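Local coordinates for protein glucosamine--fructose-6-phosphate aminotransferase [isomerizing] (PDB 3TBF) that is the C-terminal domain of an enzyme that makes glucosamine 6-phosphate from fructose 6-phosphate and glutamine, and probably carries out its sugar-isomerising step, at residues Thr215-Ile220 and Ile324-Asp329; Glu222-Lys227 and Asn276-Ala281; Leu237-Ala242 and Ala259-Glu264; Glu251-His256 and Tyr349-Ile354; Ala271-Asn276 and Gln297-Arg302. One frame throughout, in Å; residues are numbered along the deposited sequence. Where two conformers were deposited one is given.

Contact 1 (Thr215-Ile220 and Ile324-Asp329)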
# COMPACT_ATOMS: atom_id res chain seq x y z
N THR A 215 -9.41 30.61 -2.53
CA THR A 215 -8.57 31.78 -2.77
C THR A 215 -7.22 31.66 -2.08
O THR A 215 -6.18 31.87 -2.73
CB THR A 215 -9.34 33.09 -2.35
OG1 THR A 215 -10.46 33.28 -3.25
CG2 THR A 215 -8.44 34.32 -2.36
N GLU A 216 -7.19 31.30 -0.79
CA GLU A 216 -5.90 31.09 -0.11
C GLU A 216 -5.07 29.95 -0.75
O GLU A 216 -3.83 30.05 -0.81
CB GLU A 216 -6.11 30.73 1.36
CG GLU A 216 -6.00 31.92 2.30
CD GLU A 216 -7.05 31.97 3.40
OE1 GLU A 216 -8.04 31.18 3.44
OE2 GLU A 216 -6.89 32.89 4.24
N ILE A 217 -5.74 28.89 -1.21
CA ILE A 217 -5.00 27.80 -1.85
C ILE A 217 -4.43 28.25 -3.19
O ILE A 217 -3.29 27.86 -3.53
CB ILE A 217 -5.82 26.53 -2.00
CG1 ILE A 217 -6.09 25.94 -0.61
CG2 ILE A 217 -5.10 25.54 -2.85
CD1 ILE A 217 -7.32 25.08 -0.58
N ASP A 218 -5.14 29.11 -3.89
CA ASP A 218 -4.60 29.73 -5.09
C ASP A 218 -3.31 30.46 -4.79
O ASP A 218 -2.31 30.19 -5.43
CB ASP A 218 -5.62 30.69 -5.72
CG ASP A 218 -5.23 31.06 -7.14
OD1 ASP A 218 -4.16 30.65 -7.59
OD2 ASP A 218 -6.02 31.77 -7.81
N GLN A 219 -3.30 31.35 -3.80
CA GLN A 219 -2.09 32.07 -3.40
C GLN A 219 -0.92 31.13 -3.06
O GLN A 219 0.17 31.34 -3.53
CB GLN A 219 -2.34 32.92 -2.17
CG GLN A 219 -3.25 34.13 -2.37
CD GLN A 219 -3.78 34.70 -1.01
OE1 GLN A 219 -3.16 34.48 0.05
NE2 GLN A 219 -4.93 35.41 -1.05
N ILE A 220 -1.16 30.12 -2.24
CA ILE A 220 -0.17 29.10 -1.85
C ILE A 220 0.44 28.33 -3.04
O ILE A 220 1.64 28.05 -3.11
CB ILE A 220 -0.87 28.03 -1.01
CG1 ILE A 220 -1.15 28.52 0.40
CG2 ILE A 220 -0.04 26.79 -0.90
CD1 ILE A 220 -1.81 27.40 1.24
N ILE A 324 2.94 27.02 6.43
CA ILE A 324 1.66 27.61 6.01
C ILE A 324 0.52 26.79 6.59
O ILE A 324 0.48 25.59 6.43
CB ILE A 324 1.49 27.61 4.49
CG1 ILE A 324 2.66 28.33 3.82
CG2 ILE A 324 0.22 28.33 4.10
CD1 ILE A 324 2.57 28.30 2.30
N VAL A 325 -0.40 27.43 7.26
CA VAL A 325 -1.45 26.70 7.96
C VAL A 325 -2.82 27.25 7.65
O VAL A 325 -3.10 28.40 7.94
CB VAL A 325 -1.22 26.75 9.47
CG1 VAL A 325 -2.22 25.88 10.18
CG2 VAL A 325 0.22 26.32 9.78
N LEU A 326 -3.65 26.41 7.02
CA LEU A 326 -5.03 26.73 6.70
C LEU A 326 -5.86 25.87 7.61
O LEU A 326 -5.56 24.70 7.79
CB LEU A 326 -5.32 26.45 5.22
CG LEU A 326 -4.96 27.61 4.28
CD1 LEU A 326 -3.53 28.05 4.53
CD2 LEU A 326 -5.14 27.34 2.76
N GLU A 327 -6.91 26.44 8.18
CA GLU A 327 -7.70 25.76 9.17
C GLU A 327 -9.13 25.63 8.72
O GLU A 327 -9.62 26.45 7.97
CB GLU A 327 -7.62 26.50 10.51
CG GLU A 327 -8.43 27.75 10.59
CD GLU A 327 -8.38 28.41 11.97
OE1 GLU A 327 -8.68 27.73 12.99
OE2 GLU A 327 -8.04 29.61 12.01
N LEU A 328 -9.80 24.61 9.19
CA LEU A 328 -11.16 24.41 8.80
C LEU A 328 -11.86 23.53 9.81
O LEU A 328 -11.22 22.80 10.53
CB LEU A 328 -11.20 23.77 7.40
CG LEU A 328 -10.58 22.38 7.11
CD1 LEU A 328 -11.26 21.75 5.92
CD2 LEU A 328 -9.13 22.54 6.83
N ASP A 329 -13.18 23.59 9.86
CA ASP A 329 -13.97 22.66 10.65
C ASP A 329 -14.19 21.43 9.81
O ASP A 329 -14.80 21.52 8.77
CB ASP A 329 -15.31 23.27 11.03
CG ASP A 329 -16.10 22.40 12.01
OD1 ASP A 329 -15.66 21.23 12.30
OD2 ASP A 329 -17.15 22.90 12.49

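Contact 2 (Glu222-Lys227 and Asn276-Ala281)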
# COMPACT_ATOMS: atom_id res chain seq x y z
N GLU A 222 1.45 29.05 -5.84
CA GLU A 222 2.61 29.65 -6.55
C GLU A 222 3.93 29.00 -6.07
O GLU A 222 4.84 28.81 -6.86
CB GLU A 222 2.69 31.16 -6.33
CG GLU A 222 1.59 31.96 -7.08
CD GLU A 222 1.10 33.27 -6.35
OE1 GLU A 222 1.57 33.61 -5.24
OE2 GLU A 222 0.20 33.97 -6.91
N TYR A 223 3.98 28.66 -4.78
CA TYR A 223 5.10 27.93 -4.21
C TYR A 223 5.49 26.67 -5.02
O TYR A 223 6.64 26.26 -4.99
CB TYR A 223 4.82 27.58 -2.73
CG TYR A 223 5.95 26.85 -2.06
CD1 TYR A 223 7.09 27.53 -1.64
CD2 TYR A 223 5.89 25.47 -1.87
CE1 TYR A 223 8.14 26.84 -1.03
CE2 TYR A 223 6.96 24.78 -1.27
CZ TYR A 223 8.07 25.48 -0.87
OH TYR A 223 9.11 24.78 -0.30
N PHE A 224 4.57 26.08 -5.79
CA PHE A 224 4.83 24.80 -6.42
C PHE A 224 5.34 24.94 -7.86
O PHE A 224 5.64 23.93 -8.52
CB PHE A 224 3.60 23.88 -6.41
CG PHE A 224 3.25 23.31 -5.04
CD1 PHE A 224 2.67 24.11 -4.08
CD2 PHE A 224 3.46 21.97 -4.74
CE1 PHE A 224 2.31 23.62 -2.85
CE2 PHE A 224 3.12 21.44 -3.50
CZ PHE A 224 2.54 22.27 -2.54
N SER A 225 5.47 26.17 -8.34
CA SER A 225 5.76 26.36 -9.78
C SER A 225 7.09 25.76 -10.24
O SER A 225 7.18 25.28 -11.35
CB SER A 225 5.72 27.84 -10.17
OG SER A 225 6.60 28.58 -9.36
N ASP A 226 8.09 25.80 -9.37
CA ASP A 226 9.40 25.23 -9.68
C ASP A 226 9.69 23.88 -9.01
O ASP A 226 10.84 23.42 -9.05
CB ASP A 226 10.52 26.22 -9.35
CG ASP A 226 10.65 26.49 -7.85
OD1 ASP A 226 9.78 26.06 -7.06
OD2 ASP A 226 11.64 27.16 -7.47
N LYS A 227 8.67 23.25 -8.44
CA LYS A 227 8.84 22.05 -7.64
C LYS A 227 8.54 20.81 -8.45
O LYS A 227 7.56 20.79 -9.22
CB LYS A 227 7.94 22.09 -6.42
CG LYS A 227 8.23 23.24 -5.47
CD LYS A 227 9.72 23.31 -5.05
CE LYS A 227 9.97 24.35 -3.97
NZ LYS A 227 9.65 25.69 -4.47
N ASN A 276 14.10 22.31 -0.18
CA ASN A 276 13.29 22.50 -1.41
C ASN A 276 12.02 21.61 -1.53
O ASN A 276 11.33 21.68 -2.53
CB ASN A 276 14.15 22.41 -2.69
CG ASN A 276 15.07 23.65 -2.88
OD1 ASN A 276 15.06 24.59 -2.05
ND2 ASN A 276 15.86 23.65 -3.96
N MSE A 277 11.70 20.85 -0.48
CA MSE A 277 10.63 19.86 -0.53
C MSE A 277 9.36 20.32 0.19
O MSE A 277 9.38 20.57 1.39
CB MSE A 277 11.13 18.58 0.11
CG MSE A 277 10.08 17.54 0.37
SE MSE A 277 9.58 16.74 -1.32
CE MSE A 277 11.37 16.07 -1.89
N PRO A 278 8.24 20.41 -0.55
CA PRO A 278 6.92 20.65 0.02
C PRO A 278 6.36 19.44 0.71
O PRO A 278 6.41 18.34 0.16
CB PRO A 278 6.06 20.98 -1.18
CG PRO A 278 6.95 21.24 -2.26
CD PRO A 278 8.20 20.45 -2.01
N ILE A 279 5.86 19.63 1.93
CA ILE A 279 5.22 18.59 2.70
C ILE A 279 3.76 19.02 2.94
O ILE A 279 3.49 20.00 3.60
CB ILE A 279 5.95 18.33 4.03
CG1 ILE A 279 7.25 17.57 3.81
CG2 ILE A 279 5.14 17.43 4.94
CD1 ILE A 279 8.29 18.34 3.07
N VAL A 280 2.82 18.29 2.37
CA VAL A 280 1.41 18.62 2.56
C VAL A 280 0.81 17.61 3.53
O VAL A 280 0.93 16.39 3.35
CB VAL A 280 0.65 18.59 1.26
CG1 VAL A 280 -0.76 18.94 1.54
CG2 VAL A 280 1.25 19.56 0.23
N ALA A 281 0.22 18.10 4.60
CA ALA A 281 -0.31 17.19 5.58
C ALA A 281 -1.67 17.63 6.05
O ALA A 281 -2.02 18.81 6.06
CB ALA A 281 0.68 17.04 6.79

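Contact 3 (Leu237-Ala242 and Ala259-Glu264)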
# COMPACT_ATOMS: atom_id res chain seq x y z
N LEU A 237 -7.33 6.96 9.17
CA LEU A 237 -8.23 7.33 8.11
C LEU A 237 -7.62 8.30 7.09
O LEU A 237 -8.02 8.29 5.96
CB LEU A 237 -9.42 8.06 8.71
CG LEU A 237 -10.62 7.24 9.12
CD1 LEU A 237 -11.57 8.02 10.16
CD2 LEU A 237 -11.31 6.90 7.81
N TYR A 238 -6.70 9.17 7.51
CA TYR A 238 -6.26 10.30 6.67
C TYR A 238 -5.05 9.93 5.82
O TYR A 238 -4.60 10.72 4.97
CB TYR A 238 -6.00 11.55 7.54
CG TYR A 238 -7.21 11.79 8.39
CD1 TYR A 238 -8.28 12.49 7.88
CD2 TYR A 238 -7.34 11.24 9.66
CE1 TYR A 238 -9.47 12.63 8.61
CE2 TYR A 238 -8.51 11.39 10.41
CZ TYR A 238 -9.57 12.08 9.87
OH TYR A 238 -10.74 12.23 10.56
N TYR A 239 -4.52 8.73 6.06
CA TYR A 239 -3.46 8.22 5.24
C TYR A 239 -3.99 8.04 3.83
O TYR A 239 -3.46 8.67 2.91
CB TYR A 239 -2.73 6.97 5.84
CG TYR A 239 -1.82 6.22 4.88
CD1 TYR A 239 -0.94 6.91 4.06
CD2 TYR A 239 -1.86 4.83 4.78
CE1 TYR A 239 -0.11 6.22 3.12
CE2 TYR A 239 -1.04 4.14 3.85
CZ TYR A 239 -0.17 4.85 3.03
OH TYR A 239 0.64 4.17 2.14
N PRO A 240 -5.07 7.26 3.64
CA PRO A 240 -5.63 7.15 2.30
C PRO A 240 -6.07 8.48 1.73
O PRO A 240 -6.12 8.66 0.50
CB PRO A 240 -6.82 6.22 2.47
CG PRO A 240 -6.69 5.53 3.77
CD PRO A 240 -5.69 6.33 4.61
N ILE A 241 -6.49 9.42 2.58
CA ILE A 241 -6.86 10.73 2.08
C ILE A 241 -5.60 11.43 1.53
O ILE A 241 -5.66 12.08 0.48
CB ILE A 241 -7.54 11.56 3.18
CG1 ILE A 241 -8.90 10.92 3.55
CG2 ILE A 241 -7.69 13.09 2.81
CD1 ILE A 241 -9.78 10.62 2.43
N ALA A 242 -4.47 11.28 2.22
CA ALA A 242 -3.18 11.79 1.72
C ALA A 242 -2.77 11.15 0.39
O ALA A 242 -2.29 11.82 -0.52
CB ALA A 242 -2.05 11.61 2.78
N ALA A 259 2.61 9.86 -1.13
CA ALA A 259 2.04 9.82 0.22
C ALA A 259 2.68 8.77 1.09
O ALA A 259 2.93 7.65 0.64
CB ALA A 259 0.55 9.59 0.17
N TYR A 260 2.89 9.13 2.35
CA TYR A 260 3.43 8.21 3.36
C TYR A 260 2.55 8.28 4.60
O TYR A 260 2.05 9.36 4.93
CB TYR A 260 4.83 8.62 3.73
CG TYR A 260 5.86 8.42 2.61
CD1 TYR A 260 6.55 7.20 2.47
CD2 TYR A 260 6.19 9.46 1.75
CE1 TYR A 260 7.49 7.04 1.48
CE2 TYR A 260 7.11 9.31 0.76
CZ TYR A 260 7.78 8.10 0.62
OH TYR A 260 8.75 7.99 -0.38
N PRO A 261 2.30 7.13 5.26
CA PRO A 261 1.65 7.18 6.57
C PRO A 261 2.63 7.88 7.48
O PRO A 261 3.81 7.54 7.44
CB PRO A 261 1.52 5.71 7.00
CG PRO A 261 2.20 4.88 5.97
CD PRO A 261 2.87 5.79 4.97
N SER A 262 2.18 8.86 8.25
CA SER A 262 3.11 9.69 9.01
C SER A 262 4.04 8.93 9.97
O SER A 262 5.15 9.37 10.24
CB SER A 262 2.34 10.74 9.78
OG SER A 262 1.36 11.32 8.92
N GLY A 263 3.57 7.79 10.48
CA GLY A 263 4.39 6.94 11.34
C GLY A 263 5.57 6.23 10.69
O GLY A 263 6.37 5.63 11.42
N GLU A 264 5.70 6.29 9.36
CA GLU A 264 6.68 5.48 8.64
C GLU A 264 7.80 6.28 7.97
O GLU A 264 8.62 5.72 7.19
CB GLU A 264 5.98 4.64 7.58
CG GLU A 264 5.09 3.55 8.15
CD GLU A 264 5.86 2.39 8.83
OE1 GLU A 264 5.58 2.22 10.07
OE2 GLU A 264 6.68 1.67 8.11

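Contact 4 (Glu251-His256 and Tyr349-Ile354)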
# COMPACT_ATOMS: atom_id res chain seq x y z
N GLU A 251 -1.36 13.35 -11.01
CA GLU A 251 -2.19 13.07 -12.18
C GLU A 251 -2.40 14.27 -13.06
O GLU A 251 -2.54 14.10 -14.26
CB GLU A 251 -3.59 12.60 -11.71
CG GLU A 251 -4.41 11.67 -12.63
CD GLU A 251 -5.63 11.00 -11.90
OE1 GLU A 251 -6.03 11.43 -10.79
OE2 GLU A 251 -6.21 10.02 -12.44
N ILE A 252 -2.47 15.48 -12.49
CA ILE A 252 -2.71 16.67 -13.30
C ILE A 252 -1.65 17.76 -13.30
O ILE A 252 -1.65 18.59 -14.22
CB ILE A 252 -4.08 17.30 -12.99
CG1 ILE A 252 -4.05 18.10 -11.69
CG2 ILE A 252 -5.18 16.22 -12.99
CD1 ILE A 252 -5.49 18.55 -11.24
N SER A 253 -0.77 17.80 -12.30
CA SER A 253 0.39 18.71 -12.36
C SER A 253 1.67 18.03 -12.79
O SER A 253 2.65 18.68 -13.10
CB SER A 253 0.63 19.39 -11.01
OG SER A 253 1.35 18.60 -10.11
N TYR A 254 1.66 16.71 -12.79
CA TYR A 254 2.83 15.91 -13.09
C TYR A 254 3.98 16.08 -12.13
O TYR A 254 5.00 15.56 -12.40
CB TYR A 254 3.34 16.14 -14.52
CG TYR A 254 2.27 16.06 -15.57
CD1 TYR A 254 1.21 15.16 -15.44
CD2 TYR A 254 2.31 16.88 -16.69
CE1 TYR A 254 0.22 15.09 -16.39
CE2 TYR A 254 1.33 16.80 -17.67
CZ TYR A 254 0.27 15.91 -17.50
OH TYR A 254 -0.72 15.81 -18.45
N ILE A 255 3.80 16.75 -11.01
CA ILE A 255 4.73 16.68 -9.91
C ILE A 255 4.81 15.26 -9.35
O ILE A 255 3.80 14.58 -9.21
CB ILE A 255 4.33 17.61 -8.78
CG1 ILE A 255 4.44 19.06 -9.22
CG2 ILE A 255 5.23 17.43 -7.62
CD1 ILE A 255 3.93 20.08 -8.17
N HIS A 256 6.02 14.84 -8.96
CA HIS A 256 6.19 13.55 -8.34
C HIS A 256 5.72 13.61 -6.89
O HIS A 256 6.52 13.77 -5.97
CB HIS A 256 7.65 13.06 -8.42
CG HIS A 256 7.82 11.60 -8.08
ND1 HIS A 256 9.05 10.98 -8.08
CD2 HIS A 256 6.92 10.65 -7.72
CE1 HIS A 256 8.89 9.71 -7.75
NE2 HIS A 256 7.62 9.49 -7.50
N TYR A 349 -5.79 21.40 -8.40
CA TYR A 349 -6.31 22.24 -9.47
C TYR A 349 -5.44 23.46 -9.69
O TYR A 349 -4.98 23.69 -10.79
CB TYR A 349 -7.75 22.67 -9.19
CG TYR A 349 -8.24 23.70 -10.19
CD1 TYR A 349 -8.69 23.32 -11.46
CD2 TYR A 349 -8.23 25.07 -9.86
CE1 TYR A 349 -9.15 24.29 -12.39
CE2 TYR A 349 -8.66 26.03 -10.78
CZ TYR A 349 -9.12 25.63 -12.04
OH TYR A 349 -9.52 26.60 -12.92
N HIS A 350 -5.21 24.24 -8.66
CA HIS A 350 -4.40 25.43 -8.85
C HIS A 350 -2.94 25.19 -9.25
O HIS A 350 -2.38 25.98 -10.02
CB HIS A 350 -4.44 26.27 -7.62
CG HIS A 350 -5.78 26.89 -7.39
ND1 HIS A 350 -6.34 27.79 -8.27
CD2 HIS A 350 -6.68 26.71 -6.40
CE1 HIS A 350 -7.52 28.17 -7.81
NE2 HIS A 350 -7.75 27.53 -6.67
N VAL A 351 -2.31 24.11 -8.77
CA VAL A 351 -0.94 23.86 -9.11
C VAL A 351 -0.88 23.46 -10.57
O VAL A 351 0.06 23.81 -11.28
CB VAL A 351 -0.35 22.83 -8.19
CG1 VAL A 351 1.01 22.30 -8.70
CG2 VAL A 351 -0.26 23.43 -6.82
N ALA A 352 -1.94 22.80 -11.03
CA ALA A 352 -2.04 22.43 -12.45
C ALA A 352 -2.11 23.67 -13.31
O ALA A 352 -1.44 23.73 -14.34
CB ALA A 352 -3.26 21.57 -12.70
N ILE A 353 -2.88 24.65 -12.88
CA ILE A 353 -2.94 25.90 -13.64
C ILE A 353 -1.57 26.61 -13.68
O ILE A 353 -1.09 26.97 -14.75
CB ILE A 353 -3.98 26.86 -13.10
CG1 ILE A 353 -5.36 26.21 -13.17
CG2 ILE A 353 -3.97 28.18 -13.92
CD1 ILE A 353 -5.80 25.85 -14.51
N ILE A 354 -0.95 26.77 -12.52
CA ILE A 354 0.43 27.27 -12.44
C ILE A 354 1.39 26.55 -13.39
O ILE A 354 2.18 27.17 -14.05
CB ILE A 354 1.01 27.11 -11.03
CG1 ILE A 354 0.34 28.09 -10.05
CG2 ILE A 354 2.50 27.35 -11.04
CD1 ILE A 354 0.80 29.50 -10.16

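Contact 5 (Ala271-Asn276 and Gln297-Arg302)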
# COMPACT_ATOMS: atom_id res chain seq x y z
N ALA A 271 14.87 10.73 4.39
CA ALA A 271 15.99 10.91 3.46
C ALA A 271 15.71 11.93 2.35
O ALA A 271 16.56 12.74 2.01
CB ALA A 271 16.41 9.56 2.86
N LEU A 272 14.51 11.89 1.79
CA LEU A 272 14.13 12.74 0.65
C LEU A 272 13.89 14.22 0.98
O LEU A 272 13.98 15.10 0.10
CB LEU A 272 12.86 12.18 -0.01
CG LEU A 272 12.94 10.78 -0.63
CD1 LEU A 272 11.63 10.49 -1.37
CD2 LEU A 272 14.14 10.68 -1.58
N VAL A 273 13.60 14.48 2.25
CA VAL A 273 13.23 15.82 2.68
C VAL A 273 14.44 16.72 2.78
O VAL A 273 15.35 16.42 3.53
CB VAL A 273 12.55 15.86 4.08
CG1 VAL A 273 12.18 17.29 4.43
CG2 VAL A 273 11.35 14.96 4.15
N ASP A 274 14.43 17.81 2.05
CA ASP A 274 15.35 18.91 2.29
C ASP A 274 14.57 20.23 2.25
O ASP A 274 13.33 20.22 2.30
CB ASP A 274 16.49 18.88 1.26
CG ASP A 274 16.00 19.06 -0.16
OD1 ASP A 274 14.78 19.16 -0.37
OD2 ASP A 274 16.84 19.12 -1.09
N LYS A 275 15.28 21.36 2.15
CA LYS A 275 14.64 22.69 2.17
C LYS A 275 13.82 22.99 0.93
O LYS A 275 12.94 23.83 0.99
CB LYS A 275 15.67 23.81 2.39
CG LYS A 275 16.74 23.91 1.28
CD LYS A 275 17.42 25.30 1.19
CE LYS A 275 18.47 25.34 0.05
NZ LYS A 275 18.88 26.73 -0.34
N ASN A 276 14.10 22.31 -0.18
CA ASN A 276 13.29 22.50 -1.41
C ASN A 276 12.02 21.61 -1.53
O ASN A 276 11.33 21.68 -2.53
CB ASN A 276 14.15 22.41 -2.69
CG ASN A 276 15.07 23.65 -2.88
OD1 ASN A 276 15.06 24.59 -2.05
ND2 ASN A 276 15.86 23.65 -3.96
N GLN A 297 7.32 17.21 13.45
CA GLN A 297 8.53 17.80 13.99
C GLN A 297 9.75 17.17 13.32
O GLN A 297 10.64 17.89 12.85
CB GLN A 297 8.59 17.63 15.51
CG GLN A 297 9.71 18.47 16.18
CD GLN A 297 9.53 20.00 16.02
OE1 GLN A 297 8.56 20.58 16.55
NE2 GLN A 297 10.47 20.65 15.30
N GLU A 298 9.76 15.84 13.24
CA GLU A 298 10.87 15.14 12.58
C GLU A 298 11.06 15.78 11.21
O GLU A 298 12.18 16.18 10.85
CB GLU A 298 10.62 13.62 12.42
CG GLU A 298 10.52 12.79 13.73
CD GLU A 298 10.68 11.22 13.50
OE1 GLU A 298 11.84 10.74 13.42
OE2 GLU A 298 9.64 10.48 13.42
N VAL A 299 9.95 15.93 10.46
CA VAL A 299 10.04 16.45 9.10
C VAL A 299 10.50 17.90 9.09
O VAL A 299 11.32 18.30 8.26
CB VAL A 299 8.69 16.30 8.31
CG1 VAL A 299 8.60 17.31 7.16
CG2 VAL A 299 8.55 14.90 7.79
N HIS A 300 9.96 18.70 10.01
CA HIS A 300 10.36 20.09 10.13
C HIS A 300 11.84 20.20 10.43
O HIS A 300 12.56 21.01 9.87
CB HIS A 300 9.61 20.80 11.25
CG HIS A 300 9.88 22.27 11.29
ND1 HIS A 300 10.60 22.89 12.30
CD2 HIS A 300 9.59 23.24 10.39
CE1 HIS A 300 10.69 24.18 12.04
NE2 HIS A 300 10.10 24.42 10.88
N ALA A 301 12.30 19.32 11.30
CA ALA A 301 13.72 19.23 11.60
C ALA A 301 14.62 19.13 10.35
O ALA A 301 15.78 19.54 10.43
CB ALA A 301 14.00 18.10 12.58
N ARG A 302 14.11 18.63 9.21
CA ARG A 302 14.97 18.52 8.00
C ARG A 302 14.83 19.68 7.00
O ARG A 302 15.35 19.62 5.89
CB ARG A 302 14.78 17.18 7.26
CG ARG A 302 14.86 15.92 8.12
CD ARG A 302 16.27 15.43 8.20
NE ARG A 302 16.41 14.22 9.01
CZ ARG A 302 16.70 13.00 8.53
NH1 ARG A 302 16.89 12.79 7.22
NH2 ARG A 302 16.83 11.98 9.38

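Contact 1 (Thr215-Ile220 and Ile324-Asp329)
I220 sets its branched side chain against I324 and L326, and following it outward explains most of this helix-on-sheet contact. Its CB faces the strand. The first torsion (chi1 -75°) puts CG1 anti to the carbonyl carbon, where it lies 4.0 Å from CG2 of I324. An extended second torsion (chi2 -178°) then carries CD1 out to a position where it touches both I324 and L326. There CD1 of I220 meets CG2 of I324 at 3.6 Å, the two isoleucines passing each other with their side chains running in opposing senses. The same CD1 also meets L326 tip to tip, 3.7 Å from its CD2.

CD2 of L326 is thus the meeting point of I220, I217 and E216. One turn back along the helix, CG1 of I217 touches this CD2 at 3.8 Å, and the CB of E216 lies equally near that methyl. E216 contributes only this aliphatic root. No hydrogen bond joins the segments, so the adhesion is wholly apolar. V325 points to the other side of the sheet, as strand alternation requires, leaving I324 and L326 to receive the helix. Deeper in, I217 also packs on L346 of helix 335-355.

With helix and strand nearly antiparallel (164°), helix 214-221 covering edge strand 324-328 exemplifies how the layered alpha/beta fold of a SIS domain closes over the border of its parallel sheet.

Contact 2 (Glu222-Lys227 and Asn276-Ala281)
The ammonium NZ of K227, whose methylenes lean on N276 and P278, is gripped by two oxygens of its own segment. It forms a salt bridge with D226 OD1 at 2.6 Å, approaching on that oxygen's syn lone pair, and a hydrogen bond of 3.1 Å to the carbonyl O of Y223. NZ lies nearly in line with that C=O (168°). Bends at chi2 and chi4 fold the lysine back, leaving NZ above the rim of the Y223 ring while CE passes 3.3 Å from O of N276.

Across the interface the receiving surface is P278. CE2 of Y223 comes to its CG at 3.7 Å, the proline meeting the ring at its edge. CE2 of F224 touches CB of the same proline at 3.8 Å, and farther along the strand CZ of F224 reaches CG2 of V280 at 4.1 Å, again edge-on. The type I beta turn from F224 to K227 brings the lysine back beside Y223.

The chemistry therefore divides: the ammonium is answered within its own segment, whereas the junction with strand 278-283 has no hydrogen bond across it. Aromatic, proline and lysine carbon and a valine methyl meet there, with lysine carbon also beside the N276 carbonyl, which implies cohesion mainly by apolar packing.

Contact 3 (Leu237-Ala242 and Ala259-Glu264)
A259 opens the contact by pressing its CB against A242, early in helix 238-253, 3.7 Å from the carbonyl O of A242 and 4.2 Å from that residue's CB. Two small side chains here let helix and strand approach closely; their short axes come within 7.7 Å. The carbonyl O of A259 then passes near the edge of the Y239 ring.

At Y260 the backbone takes over, its carbonyl C lying 3.7 Å from CE1 of Y239. Its side chain points away from the helix, packing on L233 and P269, while its hydroxyl makes a weak hydrogen bond to K250 of the second subunit.

P261 completes the interface. Its pyrrolidine covers one face of Y239: CG stands 3.8 Å from the ring centroid, only 13° off the normal, a CH-pi contact over the centre of the face. CD meets CE1 of Y239 at 3.5 Å; the two side chains lie side by side, pointing the same way. An anti first torsion (chi1 167°) swings CG of Y239 outward from the helix into this position. Beyond P261 the chain turns, N of E264 bonding back to O of P261 at 3.0 Å, and E264 OE1 reaches S90 of the second subunit.

Helix 238-253 is thereby laid, almost antiparallel, on strand 256-261 within a beta-alpha-beta crossover from strand 229-234, whose F232 touches both A242 and A259, while helix 63-80 packs against P240.

Contact 4 (Glu251-His256 and Tyr349-Ile354)
S253 and A352 bring their CA atoms within 4.4 Å, an unusually tight approach for two helical segments, made possible by a small residue on each side. At the end of helix 238-253 sits an ST turn: OG of S253 accepts the N-H of I255 at 3.2 Å, in a nearly straight bond of 163°. A first torsion of 82° holds OG between the backbone N and carbonyl carbon, in reach of that amide, and the same hydroxyl also hydrogen-bonds the carbonyl O of L249. Y254, with positive phi, takes the chain out of the helix and into the approach to strand 256-261.

Against this helix end lies helix 335-355. I252 drapes along A352, its CG1 3.7 Å from the alanine CB, and its CD1 continues toward the backbone N of Y349 at 4.0 Å. The carbonyl O of I252 is taken by T357, linking the end of helix 238-253 to the residues after helix 335-355. H256 continues outward to the dimer partner, where its ring stacks on H256 of the second subunit.

V351 makes its contact with a single methyl: its CG1 touches CB of S253 at 3.7 Å and, equally near, CD1 of I255, whose side chain crosses that of V351 at about a right angle.

Contact 5 (Ala271-Asn276 and Gln297-Arg302)
V273 and R302 meet through their first torsions and the turn of the backbone behind them. In V273 an anti chi1 of -179° sets CG1 opposite the backbone N, leaving it 3.8 Å from CB of R302, and the two side chains cross roughly perpendicular. In R302, chi1 (-50°) directs CG away from the carbonyl carbon and chi2 (-89°) bends the chain, after which the guanidinium travels back along the loop. Its NH1 ends 4.0 Å from the backbone N of A271, a packing contact without a hydrogen bond.

The same V273 methyl also covers the last helical turn, with O of V299 at 4.1 Å and CG1 of V299 at 4.5 Å. That carbonyl is already engaged, since N of R302 bonds it at 3.0 Å as the helix ends. From the other direction, O of R302 sits 3.7 Å from CA of D274. Nearby, OD1 of D274 accepts a weak hydrogen bond from N of N276.

V273 is buried while R302 is exposed, so the contact grades from core to surface. In this alternating alpha/beta SIS domain the loop entering strand 278-283 lies against the C-terminal end of helix 289-301, the helix that follows that strand.

All five contacts tie pieces of the second SIS domain around one parallel sheet. Contact 2 is the hub: its centre lies about 11 Å from that of contact 4, where F224 packs on V351 and I255, and about 13 Å from contact 5, with which it shares N276 and a touch of I279 on V299. Contact 1, whose centre is about 14 Å from that of contact 2, reaches contact 4 through D218 and H350. Contacts 3 and 4 use opposite ends of helix 238-253, about 20 Å apart by centres. Contacts 3, 4 and 5 touch the second subunit, so internal packing and dimerisation share these elements.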